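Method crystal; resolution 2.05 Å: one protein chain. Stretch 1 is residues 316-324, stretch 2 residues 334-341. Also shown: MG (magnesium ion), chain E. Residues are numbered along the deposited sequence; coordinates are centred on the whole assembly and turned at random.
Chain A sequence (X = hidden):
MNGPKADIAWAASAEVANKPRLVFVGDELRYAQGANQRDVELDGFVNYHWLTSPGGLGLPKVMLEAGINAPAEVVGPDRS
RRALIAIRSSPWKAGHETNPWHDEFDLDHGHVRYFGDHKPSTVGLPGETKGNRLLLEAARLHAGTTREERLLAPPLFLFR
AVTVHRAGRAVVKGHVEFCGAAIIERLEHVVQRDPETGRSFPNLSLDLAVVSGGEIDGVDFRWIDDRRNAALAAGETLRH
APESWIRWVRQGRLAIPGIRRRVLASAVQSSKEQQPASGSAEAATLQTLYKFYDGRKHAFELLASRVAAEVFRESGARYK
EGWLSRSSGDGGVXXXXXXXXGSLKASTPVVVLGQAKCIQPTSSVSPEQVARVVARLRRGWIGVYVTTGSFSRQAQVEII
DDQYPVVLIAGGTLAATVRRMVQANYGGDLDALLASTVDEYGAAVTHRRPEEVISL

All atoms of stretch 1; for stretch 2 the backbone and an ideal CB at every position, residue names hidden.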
# COMPACT_ATOMS: atom_id res chain seq x y z
N GLY A 316 4.15 11.24 7.68
CA GLY A 316 5.39 10.56 8.01
C GLY A 316 5.85 9.59 6.94
O GLY A 316 6.95 9.04 7.02
N ALA A 317 5.01 9.38 5.93
CA ALA A 317 5.35 8.47 4.83
C ALA A 317 6.52 9.01 4.01
O ALA A 317 6.50 10.16 3.57
CB ALA A 317 4.14 8.25 3.93
N ARG A 318 7.53 8.18 3.82
CA ARG A 318 8.71 8.58 3.05
C ARG A 318 8.46 8.47 1.55
O ARG A 318 8.54 7.39 0.97
CB ARG A 318 9.94 7.77 3.47
CG ARG A 318 10.28 7.93 4.95
CD ARG A 318 11.64 7.34 5.29
NE ARG A 318 12.68 7.77 4.36
CZ ARG A 318 13.39 8.89 4.47
NH1 ARG A 318 13.17 9.72 5.48
NH2 ARG A 318 14.31 9.17 3.56
N TYR A 319 8.15 9.60 0.94
CA TYR A 319 7.77 9.64 -0.46
C TYR A 319 8.98 9.93 -1.35
O TYR A 319 9.84 10.74 -1.01
CB TYR A 319 6.68 10.70 -0.67
CG TYR A 319 6.01 10.67 -2.02
CD1 TYR A 319 6.51 11.41 -3.08
CD2 TYR A 319 4.85 9.93 -2.23
CE1 TYR A 319 5.90 11.39 -4.32
CE2 TYR A 319 4.23 9.90 -3.46
CZ TYR A 319 4.76 10.64 -4.50
OH TYR A 319 4.14 10.62 -5.73
N LYS A 320 9.04 9.25 -2.49
CA LYS A 320 10.10 9.48 -3.46
C LYS A 320 9.53 10.05 -4.75
O LYS A 320 8.61 9.48 -5.34
CB LYS A 320 10.87 8.19 -3.74
CG LYS A 320 11.48 7.55 -2.50
CD LYS A 320 12.42 8.50 -1.79
CE LYS A 320 12.91 7.91 -0.47
NZ LYS A 320 13.64 6.61 -0.69
N GLU A 321 10.08 11.18 -5.19
CA GLU A 321 9.63 11.85 -6.40
C GLU A 321 9.95 11.03 -7.65
O GLU A 321 11.10 10.66 -7.89
CB GLU A 321 10.26 13.24 -6.51
CG GLU A 321 10.04 13.93 -7.84
CD GLU A 321 10.70 15.30 -7.90
OE1 GLU A 321 11.07 15.73 -9.01
OE2 GLU A 321 10.84 15.94 -6.84
N GLY A 322 8.92 10.75 -8.44
CA GLY A 322 9.09 9.97 -9.65
C GLY A 322 9.14 10.84 -10.90
O GLY A 322 10.17 11.44 -11.19
N TRP A 323 8.03 10.90 -11.63
CA TRP A 323 7.98 11.70 -12.86
C TRP A 323 6.57 11.99 -13.34
O TRP A 323 5.59 11.61 -12.70
CB TRP A 323 8.76 11.00 -13.98
CG TRP A 323 8.19 9.67 -14.37
CD1 TRP A 323 7.19 9.44 -15.27
CD2 TRP A 323 8.59 8.39 -13.88
NE1 TRP A 323 6.94 8.10 -15.36
CE2 TRP A 323 7.79 7.43 -14.52
CE3 TRP A 323 9.55 7.95 -12.97
CZ2 TRP A 323 7.91 6.06 -14.28
CZ3 TRP A 323 9.68 6.60 -12.72
CH2 TRP A 323 8.86 5.67 -13.38
N LEU A 324 6.47 12.69 -14.47
CA LEU A 324 5.19 12.96 -15.11
C LEU A 324 5.02 12.08 -16.34
O LEU A 324 6.01 11.69 -16.97
CB LEU A 324 5.07 14.43 -15.50
CG LEU A 324 4.40 15.39 -14.50
CD1 LEU A 324 5.11 15.39 -13.16
CD2 LEU A 324 4.33 16.79 -15.08
N UNK A 334 -1.41 10.60 -14.47
CA UNK A 334 -0.75 11.87 -14.76
C UNK A 334 0.67 11.95 -14.20
O UNK A 334 1.52 12.65 -14.75
CB UNK A 334 -1.58 13.02 -14.20
N UNK A 335 0.92 11.25 -13.10
CA UNK A 335 2.27 11.21 -12.53
C UNK A 335 2.54 9.96 -11.70
O UNK A 335 1.61 9.28 -11.25
CB UNK A 335 2.50 12.45 -11.66
N UNK A 336 3.82 9.65 -11.52
CA UNK A 336 4.25 8.47 -10.78
C UNK A 336 5.18 8.86 -9.64
O UNK A 336 6.05 9.72 -9.80
CB UNK A 336 4.94 7.47 -11.71
N UNK A 337 4.97 8.24 -8.48
CA UNK A 337 5.84 8.41 -7.33
C UNK A 337 6.05 7.09 -6.62
O UNK A 337 5.66 6.04 -7.13
CB UNK A 337 5.26 9.45 -6.36
N UNK A 338 6.67 7.13 -5.44
CA UNK A 338 6.93 5.90 -4.70
C UNK A 338 7.03 6.14 -3.20
O UNK A 338 7.62 7.13 -2.76
CB UNK A 338 8.22 5.25 -5.21
N UNK A 339 6.46 5.24 -2.41
CA UNK A 339 6.57 5.31 -0.96
C UNK A 339 7.29 4.09 -0.42
O UNK A 339 6.99 2.96 -0.80
CB UNK A 339 5.19 5.44 -0.32
N UNK A 340 8.27 4.31 0.46
CA UNK A 340 8.97 3.20 1.09
C UNK A 340 8.29 2.85 2.41
O UNK A 340 8.54 3.49 3.44
CB UNK A 340 10.44 3.54 1.31
N UNK A 341 7.44 1.83 2.38
CA UNK A 341 6.69 1.42 3.56
C UNK A 341 7.50 0.50 4.46
O UNK A 341 7.96 -0.56 4.04
CB UNK A 341 5.39 0.73 3.14
MG MG E . -5.47 14.55 -15.37

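Position 334 lies just before the strand. Its CA-to-CB bond points sideways, and no atom of stretch 1 comes within 5.5 Å of the ideal CB. A magnesium ion lies beyond, on the side away from stretch 1. An acidic side chain would suit it. The residue is Asp 334, whose OD2 binds MG at 2.1 Å; three waters and atoms from elsewhere in the structure complete the shell.

Position 335 pairs with Leu 324 in an antiparallel, non-hydrogen-bonded bridge. Its ideal CB is 4.2 Å from Leu 324 CD1, so an apolar residue, branched or aromatic, would fit. It is Phe 335. Its ring leads away from stretch 1, with Tyr 319 OH near its edge.

Position 336 pairs with Trp 323. Its N donates to Trp 323 O (2.9 Å), and its O accepts from Trp 323 N (2.9 Å). The ideal CB sits 4.0 Å from Trp 323 CE2, over the indole, which favours an aliphatic side chain. Ile 336 meets this: its CB makes a CH-pi contact over the face of the five-membered ring.

At position 337 the space for a side chain is already taken. An ideal CB would lie 1.7 Å from Tyr 319 OH, a clash. Only glycine fits this arrangement, and Gly 337 is found.

Position 338 pairs with Lys 320 through two backbone bonds: its N to Lys 320 O (3.0 Å), and Lys 320 N to its O (2.6 Å). The ideal CB is 4.2 Å from Lys 320 CB. A long aliphatic or polar chain could lie beside the lysine, and an acid could answer its charge. The residue is Arg 338. Its NH2 lies 3.6 Å from Lys 320 CG but also 3.7 Å from Lys 320 NZ, a pair of like charges.

Position 339 faces Tyr 319 and Ala 317, an apolar surface suited to Val, Ile or Leu. Ile 339 places CG1 3.6 Å from Tyr 319 CD2 and CG2 4.1 Å from Ala 317 CB.

Position 340 donates its N to Arg 318 O (3.1 Å). Its ideal CB is 4.9 Å from Lys 320 NZ, so an acid is favoured. Asp 340 forms a salt bridge, OD2 to Lys 320 NZ at 2.7 Å. Its OD1 also balances Arg 338 by charge, 3.4 Å from NE.

Position 341 points away, and stretch 1 leaves the choice open. It is Met 341.

Stretch 2 334-341: DFIGRIDM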
# COMPACT_ATOMS: atom_id res chain seq x y z
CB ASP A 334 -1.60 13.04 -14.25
CG ASP A 334 -2.88 13.21 -15.04
OD1 ASP A 334 -3.32 12.24 -15.68
OD2 ASP A 334 -3.45 14.33 -15.02
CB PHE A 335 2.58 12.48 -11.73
CG PHE A 335 1.65 12.72 -10.57
CD1 PHE A 335 0.49 13.47 -10.73
CD2 PHE A 335 1.94 12.21 -9.32
CE1 PHE A 335 -0.36 13.70 -9.67
CE2 PHE A 335 1.09 12.43 -8.25
CZ PHE A 335 -0.06 13.18 -8.42
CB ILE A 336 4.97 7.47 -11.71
CG1 ILE A 336 4.03 7.00 -12.82
CG2 ILE A 336 5.48 6.27 -10.93
CD1 ILE A 336 2.86 6.20 -12.33
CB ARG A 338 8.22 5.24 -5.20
CG ARG A 338 8.48 3.86 -4.61
CD ARG A 338 9.87 3.36 -4.96
NE ARG A 338 10.92 4.12 -4.28
CZ ARG A 338 12.22 3.84 -4.36
NH1 ARG A 338 12.63 2.82 -5.09
NH2 ARG A 338 13.10 4.58 -3.71
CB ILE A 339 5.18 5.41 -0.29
CG1 ILE A 339 4.42 6.64 -0.80
CG2 ILE A 339 5.31 5.46 1.22
CD1 ILE A 339 3.05 6.78 -0.20
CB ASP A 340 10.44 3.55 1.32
CG ASP A 340 11.19 3.74 0.02
OD1 ASP A 340 10.78 3.15 -1.01
OD2 ASP A 340 12.20 4.48 0.02
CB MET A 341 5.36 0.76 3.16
CG MET A 341 4.38 1.72 2.51
SD MET A 341 2.78 0.97 2.13
CE MET A 341 2.21 0.53 3.77
O HOH W 1 -4.33 16.17 -16.02
O HOH W 2 -7.14 15.53 -16.14
O HOH W 3 -5.10 13.09 -16.86
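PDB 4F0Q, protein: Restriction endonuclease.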